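Long-range contact in dermonecrotic toxin (Pasteurella multocida, PDB 2EBF), which is a potent mitogen and an osteolytic toxin that induces bone resorption, and is associated with severe progressive atrophic rhinitis in pigs: residues 196-210 / 253-267. Residues are numbered along the deposited sequence; the frame is centred on the assembly and turned at random.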
loop_
_atom_site.group_PDB
_atom_site.type_symbol
_atom_site.label_atom_id
_atom_site.label_comp_id
_atom_site.label_asym_id
_atom_site.label_seq_id
_atom_site.Cartn_x
_atom_site.Cartn_y
_atom_site.Cartn_z
ATOM N N PRO A 196 -22.448 -20.215 -11.949
ATOM C CA PRO A 196 -22.697 -21.525 -12.561
ATOM C C PRO A 196 -21.398 -22.229 -12.929
ATOM O O PRO A 196 -20.465 -21.592 -13.431
ATOM C CB PRO A 196 -23.484 -21.181 -13.832
ATOM C CG PRO A 196 -24.110 -19.869 -13.545
ATOM C CD PRO A 196 -23.117 -19.134 -12.692
ATOM N N GLU A 197 -21.350 -23.535 -12.679
ATOM C CA GLU A 197 -20.143 -24.329 -12.914
ATOM C C GLU A 197 -19.764 -24.423 -14.388
ATOM O O GLU A 197 -18.602 -24.684 -14.715
ATOM C CB GLU A 197 -20.283 -25.723 -12.296
ATOM C CG GLU A 197 -20.305 -25.712 -10.767
ATOM C CD GLU A 197 -20.460 -27.098 -10.149
ATOM O OE1 GLU A 197 -20.662 -28.087 -10.895
ATOM O OE2 GLU A 197 -20.382 -27.193 -8.901
ATOM N N ALA A 198 -20.736 -24.187 -15.269
ATOM C CA ALA A 198 -20.497 -24.181 -16.718
ATOM C C ALA A 198 -19.519 -23.087 -17.141
ATOM O O ALA A 198 -18.751 -23.270 -18.087
ATOM C CB ALA A 198 -21.810 -24.045 -17.478
ATOM N N ILE A 199 -19.555 -21.950 -16.444
ATOM C CA ILE A 199 -18.605 -20.861 -16.688
ATOM C C ILE A 199 -17.172 -21.341 -16.446
ATOM O O ILE A 199 -16.874 -21.936 -15.405
ATOM C CB ILE A 199 -18.934 -19.599 -15.844
ATOM C CG1 ILE A 199 -19.989 -18.748 -16.552
ATOM C CG2 ILE A 199 -17.700 -18.746 -15.623
ATOM C CD1 ILE A 199 -21.376 -18.946 -16.041
ATOM N N ASP A 200 -16.303 -21.088 -17.421
ATOM C CA ASP A 200 -14.936 -21.613 -17.405
ATOM C C ASP A 200 -13.864 -20.520 -17.298
ATOM O O ASP A 200 -12.666 -20.793 -17.443
ATOM C CB ASP A 200 -14.694 -22.524 -18.627
ATOM C CG ASP A 200 -14.757 -21.772 -19.958
ATOM O OD1 ASP A 200 -14.128 -22.245 -20.932
ATOM O OD2 ASP A 200 -15.429 -20.720 -20.038
ATOM N N PHE A 201 -14.304 -19.288 -17.046
ATOM C CA PHE A 201 -13.396 -18.169 -16.798
ATOM C C PHE A 201 -13.682 -17.546 -15.426
ATOM O O PHE A 201 -14.794 -17.691 -14.915
ATOM C CB PHE A 201 -13.482 -17.120 -17.922
ATOM C CG PHE A 201 -14.877 -16.596 -18.185
ATOM C CD1 PHE A 201 -15.418 -15.573 -17.407
ATOM C CD2 PHE A 201 -15.636 -17.104 -19.238
ATOM C CE1 PHE A 201 -16.702 -15.080 -17.656
ATOM C CE2 PHE A 201 -16.921 -16.618 -19.495
ATOM C CZ PHE A 201 -17.453 -15.604 -18.702
ATOM N N PRO A 202 -12.671 -16.897 -14.805
ATOM C CA PRO A 202 -12.949 -16.103 -13.606
ATOM C C PRO A 202 -13.906 -14.963 -13.939
ATOM O O PRO A 202 -13.651 -14.193 -14.865
ATOM C CB PRO A 202 -11.573 -15.545 -13.213
ATOM C CG PRO A 202 -10.585 -16.444 -13.872
ATOM C CD PRO A 202 -11.235 -16.888 -15.145
ATOM N N VAL A 203 -15.006 -14.880 -13.197
ATOM C CA VAL A 203 -16.005 -13.831 -13.405
ATOM C C VAL A 203 -15.689 -12.579 -12.584
ATOM O O VAL A 203 -15.371 -12.660 -11.393
ATOM C CB VAL A 203 -17.437 -14.325 -13.075
ATOM C CG1 VAL A 203 -18.457 -13.221 -13.316
ATOM C CG2 VAL A 203 -17.793 -15.543 -13.913
ATOM N N LYS A 204 -15.789 -11.426 -13.240
ATOM C CA LYS A 204 -15.600 -10.137 -12.591
ATOM C C LYS A 204 -16.940 -9.430 -12.377
ATOM O O LYS A 204 -17.185 -8.875 -11.304
ATOM C CB LYS A 204 -14.648 -9.262 -13.411
ATOM C CG LYS A 204 -13.261 -9.856 -13.588
ATOM C CD LYS A 204 -12.396 -8.994 -14.495
ATOM C CE LYS A 204 -11.094 -9.697 -14.868
ATOM N NZ LYS A 204 -10.134 -9.776 -13.728
ATOM N N TYR A 205 -17.802 -9.468 -13.394
ATOM C CA TYR A 205 -19.089 -8.778 -13.351
ATOM C C TYR A 205 -20.249 -9.683 -13.761
ATOM O O TYR A 205 -20.103 -10.558 -14.620
ATOM C CB TYR A 205 -19.068 -7.511 -14.214
ATOM C CG TYR A 205 -17.741 -6.763 -14.186
ATOM C CD1 TYR A 205 -16.807 -6.937 -15.206
ATOM C CD2 TYR A 205 -17.419 -5.898 -13.134
ATOM C CE1 TYR A 205 -15.583 -6.271 -15.191
ATOM C CE2 TYR A 205 -16.189 -5.215 -13.107
ATOM C CZ TYR A 205 -15.276 -5.411 -14.146
ATOM O OH TYR A 205 -14.056 -4.754 -14.156
ATOM N N VAL A 206 -21.393 -9.479 -13.119
ATOM C CA VAL A 206 -22.611 -10.194 -13.482
ATOM C C VAL A 206 -23.760 -9.215 -13.588
ATOM O O VAL A 206 -23.978 -8.398 -12.690
ATOM C CB VAL A 206 -22.969 -11.320 -12.476
ATOM C CG1 VAL A 206 -24.293 -11.997 -12.854
ATOM C CG2 VAL A 206 -21.873 -12.357 -12.412
ATOM N N ILE A 207 -24.475 -9.284 -14.707
ATOM C CA ILE A 207 -25.778 -8.656 -14.814
ATOM C C ILE A 207 -26.783 -9.783 -14.565
ATOM O O ILE A 207 -26.935 -10.696 -15.386
ATOM C CB ILE A 207 -25.996 -7.965 -16.191
ATOM C CG1 ILE A 207 -25.170 -6.675 -16.300
ATOM C CG2 ILE A 207 -27.465 -7.610 -16.384
ATOM C CD1 ILE A 207 -23.661 -6.866 -16.407
ATOM N N GLU A 208 -27.435 -9.723 -13.406
ATOM C CA GLU A 208 -28.274 -10.813 -12.916
ATOM C C GLU A 208 -29.530 -11.014 -13.772
ATOM O O GLU A 208 -29.875 -12.140 -14.118
ATOM C CB GLU A 208 -28.645 -10.570 -11.446
ATOM C CG GLU A 208 -29.522 -11.652 -10.826
ATOM C CD GLU A 208 -29.617 -11.560 -9.312
ATOM O OE1 GLU A 208 -29.318 -10.487 -8.746
ATOM O OE2 GLU A 208 -29.999 -12.570 -8.682
ATOM N N ASP A 209 -30.200 -9.914 -14.106
ATOM C CA ASP A 209 -31.399 -9.962 -14.935
ATOM C C ASP A 209 -31.185 -9.191 -16.233
ATOM O O ASP A 209 -31.153 -7.961 -16.243
ATOM C CB ASP A 209 -32.603 -9.409 -14.164
ATOM C CG ASP A 209 -33.930 -9.687 -14.854
ATOM O OD1 ASP A 209 -34.965 -9.598 -14.166
ATOM O OD2 ASP A 209 -33.954 -9.994 -16.067
ATOM N N ILE A 210 -31.060 -9.938 -17.325
ATOM C CA ILE A 210 -30.838 -9.387 -18.663
ATOM C C ILE A 210 -31.909 -8.379 -19.136
ATOM O O ILE A 210 -31.622 -7.508 -19.964
ATOM C CB ILE A 210 -30.638 -10.553 -19.693
ATOM C CG1 ILE A 210 -29.235 -11.166 -19.554
ATOM C CG2 ILE A 210 -30.892 -10.124 -21.124
ATOM C CD1 ILE A 210 -28.157 -10.185 -19.170
ATOM N N LYS A 253 -14.926 -13.678 -23.262
ATOM C CA LYS A 253 -15.193 -13.982 -21.852
ATOM C C LYS A 253 -16.522 -13.369 -21.396
ATOM O O LYS A 253 -16.613 -12.749 -20.336
ATOM C CB LYS A 253 -14.032 -13.520 -20.959
ATOM C CG LYS A 253 -12.677 -14.112 -21.326
ATOM C CD LYS A 253 -11.547 -13.388 -20.604
ATOM C CE LYS A 253 -10.191 -13.702 -21.234
ATOM N NZ LYS A 253 -9.105 -12.861 -20.654
ATOM N N CYS A 254 -17.546 -13.540 -22.222
ATOM C CA CYS A 254 -18.903 -13.142 -21.882
ATOM C C CYS A 254 -19.828 -14.295 -22.220
ATOM O O CYS A 254 -19.782 -14.829 -23.331
ATOM C CB CYS A 254 -19.323 -11.901 -22.665
ATOM S SG CYS A 254 -18.322 -10.449 -22.368
ATOM N N ARG A 255 -20.653 -14.688 -21.253
ATOM C CA ARG A 255 -21.614 -15.758 -21.471
ATOM C C ARG A 255 -22.935 -15.470 -20.770
ATOM O O ARG A 255 -22.953 -14.937 -19.657
ATOM C CB ARG A 255 -21.056 -17.103 -21.002
ATOM C CG ARG A 255 -21.642 -18.296 -21.755
ATOM C CD ARG A 255 -21.359 -19.621 -21.065
ATOM N NE ARG A 255 -19.930 -19.889 -20.915
ATOM C CZ ARG A 255 -19.422 -20.999 -20.381
ATOM N NH1 ARG A 255 -20.226 -21.965 -19.948
ATOM N NH2 ARG A 255 -18.106 -21.143 -20.282
ATOM N N ILE A 256 -24.033 -15.815 -21.442
ATOM C CA ILE A 256 -25.363 -15.755 -20.839
ATOM C C ILE A 256 -25.814 -17.160 -20.461
ATOM O O ILE A 256 -25.765 -18.080 -21.280
ATOM C CB ILE A 256 -26.411 -15.088 -21.768
ATOM C CG1 ILE A 256 -25.999 -13.650 -22.094
ATOM C CG2 ILE A 256 -27.803 -15.104 -21.117
ATOM C CD1 ILE A 256 -26.703 -13.062 -23.301
ATOM N N ILE A 257 -26.228 -17.319 -19.207
ATOM C CA ILE A 257 -26.832 -18.557 -18.739
ATOM C C ILE A 257 -28.103 -18.204 -17.984
ATOM O O ILE A 257 -28.058 -17.462 -17.000
ATOM C CB ILE A 257 -25.878 -19.382 -17.831
ATOM C CG1 ILE A 257 -24.696 -19.922 -18.645
ATOM C CG2 ILE A 257 -26.632 -20.529 -17.148
ATOM C CD1 ILE A 257 -23.700 -20.755 -17.851
ATOM N N GLU A 258 -29.232 -18.722 -18.472
ATOM C CA GLU A 258 -30.533 -18.558 -17.824
ATOM C C GLU A 258 -30.801 -17.117 -17.381
ATOM O O GLU A 258 -30.960 -16.849 -16.189
ATOM C CB GLU A 258 -30.669 -19.514 -16.629
ATOM C CG GLU A 258 -30.887 -20.976 -17.002
ATOM C CD GLU A 258 -31.232 -21.839 -15.797
ATOM O OE1 GLU A 258 -32.343 -22.419 -15.775
ATOM O OE2 GLU A 258 -30.399 -21.927 -14.867
ATOM N N ASN A 259 -30.829 -16.196 -18.343
ATOM C CA ASN A 259 -31.208 -14.795 -18.089
ATOM C C ASN A 259 -30.161 -13.942 -17.347
ATOM O O ASN A 259 -30.413 -12.777 -17.029
ATOM C CB ASN A 259 -32.578 -14.722 -17.389
ATOM C CG ASN A 259 -33.211 -13.342 -17.469
ATOM O OD1 ASN A 259 -33.456 -12.704 -16.444
ATOM N ND2 ASN A 259 -33.477 -12.876 -18.686
ATOM N N SER A 260 -28.992 -14.524 -17.082
ATOM C CA SER A 260 -27.889 -13.793 -16.452
ATOM C C SER A 260 -26.676 -13.701 -17.374
ATOM O O SER A 260 -26.310 -14.680 -18.026
ATOM C CB SER A 260 -27.492 -14.441 -15.122
ATOM O OG SER A 260 -28.542 -14.353 -14.172
ATOM N N LEU A 261 -26.059 -12.520 -17.408
ATOM C CA LEU A 261 -24.850 -12.281 -18.198
ATOM C C LEU A 261 -23.618 -12.217 -17.299
ATOM O O LEU A 261 -23.585 -11.466 -16.324
ATOM C CB LEU A 261 -24.987 -10.986 -19.000
ATOM C CG LEU A 261 -23.774 -10.350 -19.684
ATOM C CD1 LEU A 261 -23.336 -11.143 -20.901
ATOM C CD2 LEU A 261 -24.097 -8.917 -20.067
ATOM N N TYR A 262 -22.613 -13.014 -17.651
ATOM C CA TYR A 262 -21.376 -13.126 -16.887
ATOM C C TYR A 262 -20.224 -12.601 -17.727
ATOM O O TYR A 262 -20.059 -13.000 -18.885
ATOM C CB TYR A 262 -21.128 -14.586 -16.506
ATOM C CG TYR A 262 -22.241 -15.183 -15.675
ATOM C CD1 TYR A 262 -23.395 -15.701 -16.274
ATOM C CD2 TYR A 262 -22.147 -15.226 -14.291
ATOM C CE1 TYR A 262 -24.422 -16.241 -15.505
ATOM C CE2 TYR A 262 -23.166 -15.761 -13.514
ATOM C CZ TYR A 262 -24.299 -16.269 -14.125
ATOM O OH TYR A 262 -25.300 -16.797 -13.343
ATOM N N ILE A 263 -19.434 -11.703 -17.138
ATOM C CA ILE A 263 -18.373 -11.011 -17.858
ATOM C C ILE A 263 -17.005 -11.285 -17.225
ATOM O O ILE A 263 -16.843 -11.205 -15.996
ATOM C CB ILE A 263 -18.661 -9.486 -17.936
ATOM C CG1 ILE A 263 -19.939 -9.228 -18.750
ATOM C CG2 ILE A 263 -17.477 -8.728 -18.531
ATOM C CD1 ILE A 263 -20.584 -7.873 -18.508
ATOM N N GLY A 264 -16.030 -11.607 -18.077
ATOM C CA GLY A 264 -14.664 -11.893 -17.641
ATOM C C GLY A 264 -13.625 -10.859 -18.050
ATOM O O GLY A 264 -12.476 -10.937 -17.617
ATOM N N HIS A 265 -14.015 -9.899 -18.888
ATOM C CA HIS A 265 -13.124 -8.803 -19.276
ATOM C C HIS A 265 -13.300 -7.662 -18.303
ATOM O O HIS A 265 -14.423 -7.281 -17.990
ATOM C CB HIS A 265 -13.437 -8.283 -20.677
ATOM C CG HIS A 265 -13.469 -9.341 -21.731
ATOM N ND1 HIS A 265 -12.385 -9.618 -22.535
ATOM C CD2 HIS A 265 -14.456 -10.180 -22.122
ATOM C CE1 HIS A 265 -12.702 -10.588 -23.376
ATOM N NE2 HIS A 265 -13.953 -10.945 -23.146
ATOM N N SER A 266 -12.192 -7.096 -17.842
ATOM C CA SER A 266 -12.264 -6.000 -16.891
ATOM C C SER A 266 -12.786 -4.735 -17.564
ATOM O O SER A 266 -12.621 -4.542 -18.776
ATOM C CB SER A 266 -10.894 -5.755 -16.254
ATOM O OG SER A 266 -9.984 -5.212 -17.193
ATOM N N TYR A 267 -13.438 -3.891 -16.772
ATOM C CA TYR A 267 -13.918 -2.593 -17.220
ATOM C C TYR A 267 -12.877 -1.863 -18.068
ATOM O O TYR A 267 -13.177 -1.391 -19.165
ATOM C CB TYR A 267 -14.290 -1.740 -16.002
ATOM C CG TYR A 267 -14.689 -0.321 -16.327
ATOM C CD1 TYR A 267 -14.115 0.753 -15.656
ATOM C CD2 TYR A 267 -15.647 -0.053 -17.301
ATOM C CE1 TYR A 267 -14.489 2.062 -15.946
ATOM C CE2 TYR A 267 -16.023 1.243 -17.603
ATOM C CZ TYR A 267 -15.447 2.294 -16.931
ATOM O OH TYR A 267 -15.829 3.580 -17.242
HETATM O O HOH W 1 -11.757 -13.265 -16.586
#
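Tyr-205 and Ile-263 meet on the face of a small sheet that also carries Ile-207; the ring of Tyr-205 turns its edge to Ile-263 CG2, and its OH takes an almost straight hydrogen bond from Tyr-267 N (2.8 Å, 174°), tying the strand to the start of helix 267-273. Ile-207 CD1 meets Ile-263 CD1 beside it, and Leu-296 and Phe-309 from helices 288-300 and 305-309 cover this side. In this antiparallel sheet of the toxin's C2 region, strand 205-207 borders one side of the 254-257/260-263 hairpin, whose type I' turn runs from Ile-257 to Ser-260. A classic beta bulge opens the pairing, Lys-204 N and Tyr-205 N both donating to Ile-263 O. At the hairpin end Ser-260 OG donates to Glu-208 O (2.6 Å) on a lone pair.

On the other face Ile-199 CD1 lies over one side of the Tyr-262 ring (3.9 Å from its centroid) and Val-206 CG1 over the opposite one, with Val-206 CG2 3.4 Å from Tyr-262 CD2; Pro-196 CD and CG meet the hydroxyl end. With CG between backbone N and carbonyl carbon (chi1 55°), the Phe-201 ring turns one face to Lys-253 CB in a CH-pi contact (4.2 Å to the centroid), and Ile-199 CG2 covers the other. Packing is tight between Ile-210 CD1 and Leu-261 CB (3.3 Å) and between Ile-199 CD1 and Ile-257 CD1 (3.5 Å). The Ala-198/Asp-200 side, by contrast, is exposed and polar: Asp-200 OD2 forms a salt bridge with Arg-255 NH2 (2.7 Å), the carboxylate and guanidinium planes 64° apart, while Ala-198 O receives weak bonds from both terminal nitrogens of the arginine. Away from the salt bridge, a water donates to Pro-202 O and Gly-264 O.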